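Local coordinates for conserved Archaeal protein (Sulfolobus acidocaldarius, PDB 4OPC), which catalyses the FAD-dependent hydrogenation of the isoprenoid double bonds of digeranylgeranylglycerophospholipids, yielding the saturated archaeol lipids of archaeal membranes, at the PGT site. Numbering follows the deposited sequence.

The PGT site. Residues 51, 53, 56, 77, 79, 184, 214-216, 218, 220, 232, 295-300, 341, 344, 352, 356, 371, 381. With PGT ((1S)-2-{[{[(2R)-2,3-dihydroxypropyl]oxy}(hydroxy)phosphoryl]oxy}-1-[(palmitoyloxy)methyl]ethyl stearate), chain B.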
# COMPACT_ATOMS: atom_id res chain seq x y z
N ALA A 51 -2.10 11.17 1.54
CA ALA A 51 -2.84 11.48 0.32
C ALA A 51 -3.61 10.26 -0.19
O ALA A 51 -3.03 9.20 -0.39
CB ALA A 51 -1.88 11.96 -0.75
N SER A 53 -6.93 8.98 -2.94
CA SER A 53 -7.88 9.30 -4.01
C SER A 53 -9.33 9.27 -3.51
O SER A 53 -9.71 8.39 -2.75
CB SER A 53 -7.71 8.30 -5.15
OG SER A 53 -8.74 8.41 -6.11
N HIS A 56 -11.61 5.97 -4.14
CA HIS A 56 -11.66 4.82 -3.23
C HIS A 56 -12.84 4.92 -2.27
O HIS A 56 -13.53 3.94 -2.01
CB HIS A 56 -10.35 4.67 -2.46
CG HIS A 56 -9.22 4.19 -3.30
ND1 HIS A 56 -9.24 2.98 -3.96
CD2 HIS A 56 -8.03 4.76 -3.60
CE1 HIS A 56 -8.11 2.82 -4.62
NE2 HIS A 56 -7.35 3.88 -4.41
N ILE A 77 -1.66 15.96 -9.46
CA ILE A 77 -0.26 15.78 -9.10
C ILE A 77 0.64 16.42 -10.15
O ILE A 77 0.38 16.31 -11.35
CB ILE A 77 0.10 14.28 -9.01
CG1 ILE A 77 -0.71 13.61 -7.90
CG2 ILE A 77 1.60 14.09 -8.75
CD1 ILE A 77 -0.43 12.12 -7.76
N LEU A 79 4.36 16.05 -11.47
CA LEU A 79 5.49 15.13 -11.43
C LEU A 79 6.71 15.79 -12.08
O LEU A 79 6.64 16.18 -13.25
CB LEU A 79 5.13 13.84 -12.17
CG LEU A 79 6.23 12.80 -12.28
CD1 LEU A 79 6.48 12.21 -10.92
CD2 LEU A 79 5.85 11.72 -13.28
N ASP A 184 10.34 -0.01 0.22
CA ASP A 184 11.09 1.21 0.42
C ASP A 184 11.05 1.59 1.90
O ASP A 184 10.13 1.22 2.62
CB ASP A 184 10.52 2.36 -0.44
CG ASP A 184 10.99 2.31 -1.90
OD1 ASP A 184 11.24 1.20 -2.41
OD2 ASP A 184 11.12 3.39 -2.54
N GLY A 214 15.55 4.91 -6.05
CA GLY A 214 14.55 3.86 -6.02
C GLY A 214 13.20 4.28 -5.50
O GLY A 214 12.30 3.44 -5.37
N GLY A 215 13.04 5.56 -5.19
CA GLY A 215 11.75 6.09 -4.75
C GLY A 215 11.55 7.47 -5.35
O GLY A 215 11.70 7.66 -6.56
N TYR A 216 11.18 8.41 -4.51
CA TYR A 216 11.02 9.80 -4.92
C TYR A 216 10.89 10.69 -3.70
O TYR A 216 10.68 10.21 -2.59
CB TYR A 216 9.84 9.98 -5.87
CG TYR A 216 8.46 9.56 -5.40
CD1 TYR A 216 7.74 10.33 -4.49
CD2 TYR A 216 7.83 8.43 -5.94
CE1 TYR A 216 6.44 9.97 -4.10
CE2 TYR A 216 6.54 8.07 -5.56
CZ TYR A 216 5.85 8.85 -4.64
OH TYR A 216 4.57 8.53 -4.26
N TRP A 218 8.68 14.00 -2.15
CA TRP A 218 7.36 14.58 -2.33
C TRP A 218 7.12 15.80 -1.48
O TRP A 218 7.79 16.01 -0.46
CB TRP A 218 6.26 13.54 -2.07
CG TRP A 218 6.04 13.16 -0.63
CD1 TRP A 218 5.29 13.83 0.29
CD2 TRP A 218 6.52 11.98 0.03
NE1 TRP A 218 5.30 13.16 1.49
CE2 TRP A 218 6.04 12.01 1.35
CE3 TRP A 218 7.32 10.90 -0.38
CZ2 TRP A 218 6.33 11.01 2.27
CZ3 TRP A 218 7.61 9.91 0.53
CH2 TRP A 218 7.11 9.97 1.85
N PHE A 220 3.52 17.43 -0.33
CA PHE A 220 2.07 17.25 -0.37
C PHE A 220 1.43 18.35 0.49
O PHE A 220 1.46 18.25 1.73
CB PHE A 220 1.68 15.88 0.22
CG PHE A 220 2.01 14.69 -0.66
CD1 PHE A 220 2.55 14.82 -1.93
CD2 PHE A 220 1.73 13.41 -0.20
CE1 PHE A 220 2.82 13.70 -2.71
CE2 PHE A 220 1.99 12.30 -0.96
CZ PHE A 220 2.53 12.43 -2.22
N GLY A 232 11.09 8.50 -0.20
CA GLY A 232 11.21 7.06 -0.07
C GLY A 232 12.43 6.62 -0.86
O GLY A 232 12.74 7.19 -1.92
N ASN A 295 0.42 0.03 -3.96
CA ASN A 295 0.76 0.26 -5.37
C ASN A 295 2.29 0.31 -5.57
O ASN A 295 2.97 1.15 -4.97
CB ASN A 295 0.14 1.58 -5.83
CG ASN A 295 0.27 1.80 -7.31
OD1 ASN A 295 1.39 1.98 -7.83
ND2 ASN A 295 -0.85 1.79 -8.00
N PRO A 296 2.85 -0.60 -6.38
CA PRO A 296 4.32 -0.65 -6.47
C PRO A 296 4.98 0.54 -7.16
O PRO A 296 6.17 0.76 -6.97
CB PRO A 296 4.58 -1.94 -7.29
CG PRO A 296 3.35 -2.78 -7.04
CD PRO A 296 2.21 -1.80 -6.95
N VAL A 297 4.24 1.29 -7.97
CA VAL A 297 4.85 2.39 -8.71
C VAL A 297 4.76 3.71 -7.95
O VAL A 297 5.72 4.48 -7.94
CB VAL A 297 4.28 2.50 -10.12
CG1 VAL A 297 4.67 3.83 -10.75
CG2 VAL A 297 4.82 1.36 -10.97
N HIS A 298 3.63 3.99 -7.32
CA HIS A 298 3.56 5.25 -6.57
C HIS A 298 3.62 5.13 -5.05
O HIS A 298 3.76 6.13 -4.38
CB HIS A 298 2.41 6.16 -7.04
CG HIS A 298 1.03 5.60 -6.85
ND1 HIS A 298 0.58 5.11 -5.64
CD2 HIS A 298 -0.02 5.53 -7.70
CE1 HIS A 298 -0.68 4.73 -5.77
NE2 HIS A 298 -1.07 4.97 -7.02
N GLY A 299 3.53 3.91 -4.52
CA GLY A 299 3.69 3.73 -3.09
C GLY A 299 2.45 4.01 -2.27
O GLY A 299 2.49 3.94 -1.04
N GLY A 300 1.34 4.32 -2.93
CA GLY A 300 0.09 4.58 -2.22
C GLY A 300 -0.58 3.30 -1.77
O GLY A 300 -0.84 2.40 -2.57
N TYR A 341 -7.71 -4.81 -7.55
CA TYR A 341 -6.44 -4.09 -7.44
C TYR A 341 -5.20 -4.96 -7.68
O TYR A 341 -4.20 -4.47 -8.23
CB TYR A 341 -6.33 -3.42 -6.07
CG TYR A 341 -5.48 -2.17 -6.05
CD1 TYR A 341 -6.03 -0.94 -6.36
CD2 TYR A 341 -4.12 -2.23 -5.73
CE1 TYR A 341 -5.26 0.22 -6.33
CE2 TYR A 341 -3.35 -1.08 -5.70
CZ TYR A 341 -3.92 0.14 -6.01
OH TYR A 341 -3.17 1.30 -5.99
N LYS A 344 -3.53 -5.46 -11.28
CA LYS A 344 -2.85 -4.20 -11.60
C LYS A 344 -1.53 -4.06 -10.84
O LYS A 344 -0.52 -3.65 -11.41
CB LYS A 344 -3.75 -3.02 -11.27
CG LYS A 344 -2.98 -1.73 -11.05
CD LYS A 344 -3.88 -0.57 -10.91
CE LYS A 344 -4.78 -0.72 -9.72
NZ LYS A 344 -5.61 0.48 -9.66
N ARG A 352 7.70 -0.98 -11.96
CA ARG A 352 8.56 -0.41 -10.92
C ARG A 352 10.03 -0.82 -11.07
O ARG A 352 10.93 0.01 -10.90
CB ARG A 352 8.06 -0.83 -9.52
CG ARG A 352 9.17 -0.87 -8.47
CD ARG A 352 8.75 -1.47 -7.16
NE ARG A 352 8.73 -2.93 -7.12
CZ ARG A 352 9.74 -3.68 -6.69
NH1 ARG A 352 10.85 -3.11 -6.26
NH2 ARG A 352 9.62 -5.00 -6.62
N GLN A 356 13.01 1.85 -11.47
CA GLN A 356 14.08 1.95 -10.47
C GLN A 356 15.48 1.79 -11.06
O GLN A 356 16.45 2.18 -10.43
CB GLN A 356 13.85 0.94 -9.34
CG GLN A 356 12.69 1.31 -8.43
CD GLN A 356 12.39 0.25 -7.40
OE1 GLN A 356 12.38 -0.95 -7.71
NE2 GLN A 356 12.14 0.67 -6.17
N ILE A 371 8.16 10.85 -24.08
CA ILE A 371 8.23 9.44 -24.45
C ILE A 371 6.85 8.78 -24.39
O ILE A 371 6.49 7.98 -25.26
CB ILE A 371 9.28 8.70 -23.55
CG1 ILE A 371 9.53 7.28 -24.04
CG2 ILE A 371 8.90 8.75 -22.07
CD1 ILE A 371 10.67 6.58 -23.31
N SER A 381 -0.62 3.73 -14.11
CA SER A 381 -0.82 3.82 -12.67
C SER A 381 -2.17 3.29 -12.21
O SER A 381 -2.27 2.67 -11.15
CB SER A 381 -0.68 5.28 -12.21
OG SER A 381 0.63 5.77 -12.42
C48 PGT B . 9.47 3.84 -7.56
C47 PGT B . 8.85 2.74 -6.73
C46 PGT B . 8.83 3.15 -5.27
C45 PGT B . 8.10 4.47 -5.13
C44 PGT B . 7.51 4.61 -3.75
C43 PGT B . 8.32 5.60 -2.93
C42 PGT B . 7.80 5.59 -1.51
C41 PGT B . 6.41 6.16 -1.52
C40 PGT B . 6.09 6.78 -0.19
C39 PGT B . 5.09 7.89 -0.44
C38 PGT B . 3.88 7.33 -1.14
C37 PGT B . 2.98 8.47 -1.54
C36 PGT B . 1.72 7.88 -2.13
C35 PGT B . 0.93 8.95 -2.86
C34 PGT B . -0.35 8.33 -3.39
C33 PGT B . -1.03 9.23 -4.39
C32 PGT B . -2.54 9.15 -4.25
C31 PGT B . -3.13 7.93 -4.95
O31 PGT B . -3.84 7.19 -4.29
O2 PGT B . -2.86 7.63 -6.30
C2 PGT B . -3.86 7.96 -7.25
C1 PGT B . -4.97 6.94 -7.33
O3P PGT B . -5.05 5.99 -6.28
P PGT B . -4.85 4.46 -6.64
O1P PGT B . -3.71 4.44 -7.64
O2P PGT B . -4.50 3.63 -5.42
O4P PGT B . -6.13 3.81 -7.33
C4 PGT B . -7.20 4.58 -7.85
C5 PGT B . -8.21 3.70 -8.55
O5 PGT B . -9.47 3.88 -7.94
C6 PGT B . -7.79 2.26 -8.45
O6 PGT B . -8.61 1.55 -7.56
C3 PGT B . -3.31 8.01 -8.66
O3 PGT B . -2.36 9.04 -8.86
C11 PGT B . -1.36 8.68 -9.78
O11 PGT B . -1.66 8.12 -10.82
C12 PGT B . 0.09 8.98 -9.48
C13 PGT B . 0.92 8.95 -10.74
C14 PGT B . 2.37 9.23 -10.39
C15 PGT B . 3.14 7.93 -10.28
C16 PGT B . 4.61 8.22 -10.07
C17 PGT B . 5.41 7.42 -11.08
C18 PGT B . 6.85 7.90 -11.12
C19 PGT B . 7.55 7.31 -12.33
C20 PGT B . 7.04 7.93 -13.61
C21 PGT B . 8.19 8.57 -14.36
C22 PGT B . 7.95 8.49 -15.85
C23 PGT B . 9.29 8.54 -16.56
C24 PGT B . 9.13 8.19 -18.02
C25 PGT B . 10.08 7.07 -18.39
C26 PGT B . 9.30 5.93 -19.03
O HOH W 1 -3.69 2.41 -9.04
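The imidazole of His298 has the amide carbon of Asn295 over the centre of one face and a partner at each nitrogen, both in the ring plane. His298 NE2 donates to O1P, a phosphate oxygen of PGT (2.8 Å). On the other side His298 ND1 accepts from the backbone N of Gly300 (2.9 Å), which fixes the ring's rotation and would favour the tautomer with the proton on NE2. His56 arrives edge-on, His56 NE2 giving PGT O2P a bond of 3.0 Å. The hydroxyl OH of Tyr341 reaches PGT O2P tip-on at 2.7 Å, so two donors grip this oxygen. Asn295 positions this first shell: its ND2 donates in the amide plane to Tyr341 OH, and its OD1 accepts from the backbone N of both Val297 and His298. Lys344, its CE lying over one face of the Tyr341 ring, turns at chi3 (62°) and sends NZ to a water that also meets PGT O1P; its likely positive charge would favour the phosphate.

Apolar groups suit the acyl chains of PGT, which is poorly ordered as modelled. PGT C39 lies over the six-membered ring of Trp218 (3.8 Å from its centroid), and CD1, on the five-membered ring of Trp218, lies over the centre of the Phe220 face. Tyr216 has PGT C43 over one face, toward the rim, and its OH donates to the carbonyl O of His298. Ile77 CD1, Leu79 CD2 and Val297 CG1 line the other chain. The phospholipid, probably carried through purification, plausibly mimics the lipid substrate. PGT lies enclosed between strands 51-53, 70-80 and 216-221, helices 54-60 and 332-357 and the loop 295-300, beside the FAD-binding Rossmann fold.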